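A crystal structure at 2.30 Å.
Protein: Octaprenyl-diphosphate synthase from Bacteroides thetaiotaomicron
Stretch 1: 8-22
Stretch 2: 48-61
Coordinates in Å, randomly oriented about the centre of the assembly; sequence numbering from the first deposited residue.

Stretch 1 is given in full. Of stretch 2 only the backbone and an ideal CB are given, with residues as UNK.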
# COMPACT_ATOMS: atom_id res chain seq x y z
N LEU A 8 -0.37 32.71 16.65
CA LEU A 8 -0.49 33.29 15.31
C LEU A 8 -0.67 32.22 14.25
O LEU A 8 -1.31 32.45 13.22
CB LEU A 8 0.73 34.14 14.98
CG LEU A 8 0.95 35.38 15.83
CD1 LEU A 8 2.28 36.06 15.44
CD2 LEU A 8 -0.21 36.32 15.66
N ILE A 9 -0.10 31.04 14.50
CA ILE A 9 -0.16 29.93 13.57
C ILE A 9 -1.45 29.09 13.64
O ILE A 9 -2.04 28.78 12.61
CB ILE A 9 1.03 28.97 13.77
CG1 ILE A 9 2.35 29.65 13.37
CG2 ILE A 9 0.82 27.69 12.97
CD1 ILE A 9 3.58 28.83 13.83
N LYS A 10 -1.86 28.71 14.85
CA LYS A 10 -2.95 27.75 15.02
C LYS A 10 -4.30 28.39 15.28
O LYS A 10 -5.33 27.90 14.80
CB LYS A 10 -2.67 26.80 16.19
CG LYS A 10 -1.28 26.17 16.21
CD LYS A 10 -1.30 24.84 16.98
CE LYS A 10 0.12 24.33 17.24
NZ LYS A 10 0.15 22.90 17.66
N THR A 11 -4.32 29.47 16.05
CA THR A 11 -5.58 30.07 16.44
C THR A 11 -6.56 30.20 15.26
O THR A 11 -7.71 29.80 15.37
CB THR A 11 -5.40 31.45 17.12
OG1 THR A 11 -4.54 31.32 18.26
CG2 THR A 11 -6.75 31.99 17.56
N PRO A 12 -6.09 30.74 14.12
CA PRO A 12 -6.96 31.00 12.97
C PRO A 12 -7.53 29.73 12.37
O PRO A 12 -8.49 29.78 11.60
CB PRO A 12 -6.04 31.70 11.96
CG PRO A 12 -4.83 32.13 12.75
CD PRO A 12 -4.69 31.09 13.84
N ILE A 13 -6.96 28.58 12.75
CA ILE A 13 -7.40 27.30 12.20
C ILE A 13 -7.76 26.31 13.31
O ILE A 13 -7.90 25.11 13.08
CB ILE A 13 -6.34 26.68 11.26
CG1 ILE A 13 -4.96 26.72 11.91
CG2 ILE A 13 -6.28 27.46 9.98
CD1 ILE A 13 -3.98 25.73 11.30
N GLU A 14 -7.92 26.86 14.50
CA GLU A 14 -8.22 26.10 15.71
C GLU A 14 -9.34 25.06 15.53
O GLU A 14 -9.19 23.91 15.95
CB GLU A 14 -8.59 27.09 16.81
CG GLU A 14 -8.31 26.64 18.25
CD GLU A 14 -8.88 27.63 19.28
OE1 GLU A 14 -8.75 28.86 19.08
OE2 GLU A 14 -9.47 27.17 20.29
N ALA A 15 -10.46 25.48 14.95
CA ALA A 15 -11.64 24.62 14.85
C ALA A 15 -11.43 23.52 13.83
O ALA A 15 -11.80 22.36 14.06
CB ALA A 15 -12.91 25.45 14.50
N GLU A 16 -10.83 23.88 12.69
CA GLU A 16 -10.57 22.90 11.64
C GLU A 16 -9.43 21.95 12.02
O GLU A 16 -9.41 20.80 11.60
CB GLU A 16 -10.35 23.57 10.28
CG GLU A 16 -9.63 24.89 10.34
CD GLU A 16 -10.55 26.06 10.63
OE1 GLU A 16 -11.29 26.52 9.71
OE2 GLU A 16 -10.51 26.55 11.77
N LEU A 17 -8.52 22.42 12.86
CA LEU A 17 -7.54 21.54 13.46
C LEU A 17 -8.19 20.45 14.30
O LEU A 17 -7.70 19.32 14.36
CB LEU A 17 -6.56 22.32 14.33
CG LEU A 17 -5.22 22.61 13.66
CD1 LEU A 17 -4.37 23.44 14.59
CD2 LEU A 17 -4.53 21.30 13.27
N GLU A 18 -9.28 20.79 14.97
CA GLU A 18 -9.95 19.81 15.80
C GLU A 18 -10.67 18.84 14.90
O GLU A 18 -10.67 17.63 15.14
CB GLU A 18 -10.93 20.49 16.77
CG GLU A 18 -10.25 21.09 18.00
CD GLU A 18 -11.17 22.00 18.80
OE1 GLU A 18 -10.65 22.83 19.58
OE2 GLU A 18 -12.41 21.91 18.64
N ASP A 19 -11.29 19.37 13.85
CA ASP A 19 -12.00 18.52 12.90
C ASP A 19 -11.02 17.56 12.22
O ASP A 19 -11.35 16.42 11.94
CB ASP A 19 -12.72 19.36 11.86
CG ASP A 19 -13.82 20.20 12.47
OD1 ASP A 19 -14.13 19.97 13.65
OD2 ASP A 19 -14.36 21.09 11.77
N PHE A 20 -9.81 18.03 11.95
CA PHE A 20 -8.85 17.17 11.31
C PHE A 20 -8.39 16.05 12.24
O PHE A 20 -8.13 14.93 11.79
CB PHE A 20 -7.60 17.91 10.86
CG PHE A 20 -6.42 17.01 10.73
CD1 PHE A 20 -6.19 16.32 9.55
CD2 PHE A 20 -5.58 16.79 11.81
CE1 PHE A 20 -5.10 15.46 9.43
CE2 PHE A 20 -4.49 15.92 11.71
CZ PHE A 20 -4.25 15.25 10.52
N LYS A 21 -8.26 16.37 13.52
CA LYS A 21 -7.75 15.41 14.50
C LYS A 21 -8.76 14.29 14.74
O LYS A 21 -8.38 13.13 14.86
CB LYS A 21 -7.43 16.12 15.81
CG LYS A 21 -6.08 15.73 16.41
CD LYS A 21 -5.37 16.95 16.96
CE LYS A 21 -3.88 16.70 17.17
NZ LYS A 21 -3.60 15.86 18.38
N ALA A 22 -10.03 14.66 14.79
CA ALA A 22 -11.12 13.70 14.88
C ALA A 22 -11.13 12.79 13.66
O ALA A 22 -11.13 11.57 13.78
CB ALA A 22 -12.46 14.43 14.99
N UNK A 48 3.52 17.19 16.94
CA UNK A 48 3.14 18.38 16.18
C UNK A 48 2.71 18.03 14.75
O UNK A 48 3.36 17.24 14.07
CB UNK A 48 4.30 19.37 16.15
N UNK A 49 1.60 18.63 14.32
CA UNK A 49 1.03 18.32 13.02
C UNK A 49 1.51 19.31 11.97
O UNK A 49 0.73 20.08 11.42
CB UNK A 49 -0.50 18.32 13.09
N UNK A 50 2.81 19.27 11.69
CA UNK A 50 3.43 20.22 10.79
C UNK A 50 2.74 20.26 9.41
O UNK A 50 2.49 21.34 8.86
CB UNK A 50 4.91 19.87 10.63
N UNK A 51 2.41 19.09 8.87
CA UNK A 51 1.81 19.03 7.54
C UNK A 51 0.31 19.36 7.52
O UNK A 51 -0.14 20.10 6.66
CB UNK A 51 2.03 17.63 6.95
N UNK A 52 -0.46 18.79 8.45
CA UNK A 52 -1.87 19.18 8.55
C UNK A 52 -2.06 20.68 8.75
O UNK A 52 -2.95 21.27 8.15
CB UNK A 52 -2.54 18.43 9.70
N UNK A 53 -1.21 21.30 9.56
CA UNK A 53 -1.31 22.76 9.71
C UNK A 53 -1.07 23.46 8.37
O UNK A 53 -1.75 24.43 8.03
CB UNK A 53 -0.31 23.26 10.75
N UNK A 54 -0.11 22.97 7.59
CA UNK A 54 0.12 23.53 6.27
C UNK A 54 -1.12 23.39 5.37
O UNK A 54 -1.50 24.33 4.67
CB UNK A 54 1.33 22.85 5.62
N UNK A 55 -1.74 22.21 5.35
CA UNK A 55 -2.90 21.99 4.50
C UNK A 55 -3.99 23.00 4.84
O UNK A 55 -4.58 23.61 3.95
CB UNK A 55 -3.42 20.56 4.65
N UNK A 56 -4.26 23.17 6.13
CA UNK A 56 -5.30 24.07 6.59
C UNK A 56 -4.98 25.51 6.26
O UNK A 56 -5.83 26.23 5.70
CB UNK A 56 -5.51 23.91 8.10
N UNK A 57 -3.76 25.96 6.58
CA UNK A 57 -3.42 27.36 6.29
C UNK A 57 -3.53 27.67 4.79
O UNK A 57 -4.11 28.69 4.42
CB UNK A 57 -2.00 27.67 6.78
N UNK A 58 -2.98 26.81 3.94
CA UNK A 58 -3.01 27.07 2.48
C UNK A 58 -4.45 27.17 1.96
O UNK A 58 -4.76 28.03 1.14
CB UNK A 58 -2.27 25.96 1.73
N UNK A 59 -5.32 26.29 2.43
CA UNK A 59 -6.72 26.33 1.98
C UNK A 59 -7.36 27.64 2.40
O UNK A 59 -8.11 28.26 1.62
CB UNK A 59 -7.51 25.15 2.54
N UNK A 60 -7.04 28.08 3.61
CA UNK A 60 -7.59 29.33 4.13
C UNK A 60 -7.06 30.56 3.38
O UNK A 60 -7.66 31.63 3.45
CB UNK A 60 -7.27 29.46 5.62
N UNK A 61 -5.97 30.41 2.64
CA UNK A 61 -5.58 31.49 1.73
C UNK A 61 -6.69 31.76 0.71
O UNK A 61 -6.87 32.89 0.28
CB UNK A 61 -4.27 31.14 1.01

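Positions 50 to 61 are helical and run at 131° to helix 14-22, with an axial closest approach of 10.4 Å, so each position can be judged by where its CA-to-CB bond points.

Position 48 points sideways, and its ideal CB has nothing of stretch 1 within 5.5 Å; many residues would suit, and it is Lys48, poorly ordered.

Position 49 precedes the helix and points toward stretch 1, its ideal CB 4.9 Å from Phe20 CE2 and 5.0 Å from Leu17 CD2. A long apolar chain would reach both. Met49 does, with CG 4.3 Å from Phe20 CE2 and SD 4.3 Å from Leu17 CD2; it is poorly ordered, and its approach to Lys21 is too close to interpret.

Positions 50 and 51 are out of reach and loosely constrained; they are Met50 and Arg51.

Position 52, in the first turn, has its ideal CB 3.7 Å from Phe20 CZ. A compact apolar residue fits, and a phi of -56° so early in the helix also permits proline. Pro52 lays its CB over one ring face, 3.8 Å from the Phe20 centroid and 16° off the normal, a CH-pi contact.

Position 53 points sideways, its ideal CB 4.5 Å from Ile13 CD1 and 5.1 Å from Ile9 CG2. Branched or flexible aliphatics would suit. Ile53 (chi1 m) uses both branches: CG2 lies 3.9 Å from Ile9 CG2 and 4.0 Å from Ile13 CD1, while CG1 is 4.1 Å from Leu17 CD2.

Position 54 points away and 55 is out of reach: Leu54 and Val55.

Position 56 points toward stretch 1, its ideal CB 4.0 Å from Ile13 CD1 and 4.8 Å from Glu16 CG. Leucine, isoleucine or methionine could serve. Leu56 (m, t) brings CD1 to 3.8 Å from Leu17 CD2 and buries the most area in this stretch.

Position 57 points sideways, its ideal CB 5.3 Å from Ile13 CD1, so an apolar chain must extend to touch. Leu57 does: its CD2 is 4.0 Å from Ile13 CG2 and 3.7 Å from Ile9 O.

Positions 58 and 59 do not reach stretch 1; they are Val58 and Ala59.

Position 60 points toward stretch 1, its ideal CB 4.9 Å from Ile13 CG2, with the Pro12 carbonyl and the Glu16 carboxylate farther on. A long donor, lysine or arginine, could exploit both. Arg60, folded m, m, m, donates from NH1 to Pro12 O at 2.7 Å, near the guanidinium plane, and forms a salt bridge from NH1 to Glu16 OE1 at 3.5 Å.

Position 61 is out of reach: Leu61.

Stretch 2, residues 48-61: KMMRPILVLLVARL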
# COMPACT_ATOMS: atom_id res chain seq x y z
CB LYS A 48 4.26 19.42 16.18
CG LYS A 48 4.33 20.23 17.47
CD LYS A 48 5.21 21.47 17.31
CE LYS A 48 5.01 22.43 18.48
NZ LYS A 48 5.93 23.61 18.43
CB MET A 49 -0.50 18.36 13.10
CG MET A 49 -1.09 17.31 14.02
SD MET A 49 -2.38 17.99 15.06
CE MET A 49 -1.46 19.23 15.99
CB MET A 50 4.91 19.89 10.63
CG MET A 50 5.82 21.08 10.84
SD MET A 50 5.59 21.81 12.48
CE MET A 50 5.94 20.40 13.53
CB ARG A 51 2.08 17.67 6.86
CG ARG A 51 3.54 17.45 6.50
CD ARG A 51 3.84 15.97 6.24
NE ARG A 51 5.28 15.74 6.21
CZ ARG A 51 5.99 15.27 7.23
NH1 ARG A 51 5.39 14.93 8.36
NH2 ARG A 51 7.30 15.11 7.10
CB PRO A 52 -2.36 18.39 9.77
CG PRO A 52 -1.54 17.15 9.71
CD PRO A 52 -0.16 17.64 9.32
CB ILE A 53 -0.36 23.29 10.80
CG1 ILE A 53 -0.92 22.98 12.19
CG2 ILE A 53 -0.18 24.78 10.64
CD1 ILE A 53 0.13 23.06 13.29
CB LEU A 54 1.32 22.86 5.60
CG LEU A 54 1.79 23.48 4.30
CD1 LEU A 54 2.07 24.96 4.54
CD2 LEU A 54 3.03 22.77 3.75
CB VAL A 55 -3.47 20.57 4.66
CG1 VAL A 55 -4.77 20.43 3.86
CG2 VAL A 55 -2.43 19.51 4.24
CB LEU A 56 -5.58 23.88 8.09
CG LEU A 56 -5.92 22.43 8.46
CD1 LEU A 56 -6.11 22.25 9.94
CD2 LEU A 56 -7.15 21.96 7.70
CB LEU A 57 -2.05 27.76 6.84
CG LEU A 57 -1.86 27.80 8.36
CD1 LEU A 57 -0.43 27.99 8.71
CD2 LEU A 57 -2.70 28.89 9.02
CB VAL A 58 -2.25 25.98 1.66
CG1 VAL A 58 -2.60 26.04 0.15
CG2 VAL A 58 -0.79 26.14 1.84
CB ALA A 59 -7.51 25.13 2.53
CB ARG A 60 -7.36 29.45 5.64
CG ARG A 60 -8.31 28.55 6.47
CD ARG A 60 -9.76 29.05 6.49
NE ARG A 60 -9.84 30.39 7.05
CZ ARG A 60 -9.84 30.65 8.35
NH1 ARG A 60 -9.79 29.65 9.24
NH2 ARG A 60 -9.89 31.90 8.78
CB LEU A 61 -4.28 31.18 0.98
CG LEU A 61 -2.97 31.30 1.74
CD1 LEU A 61 -1.82 30.88 0.84
CD2 LEU A 61 -2.78 32.74 2.24
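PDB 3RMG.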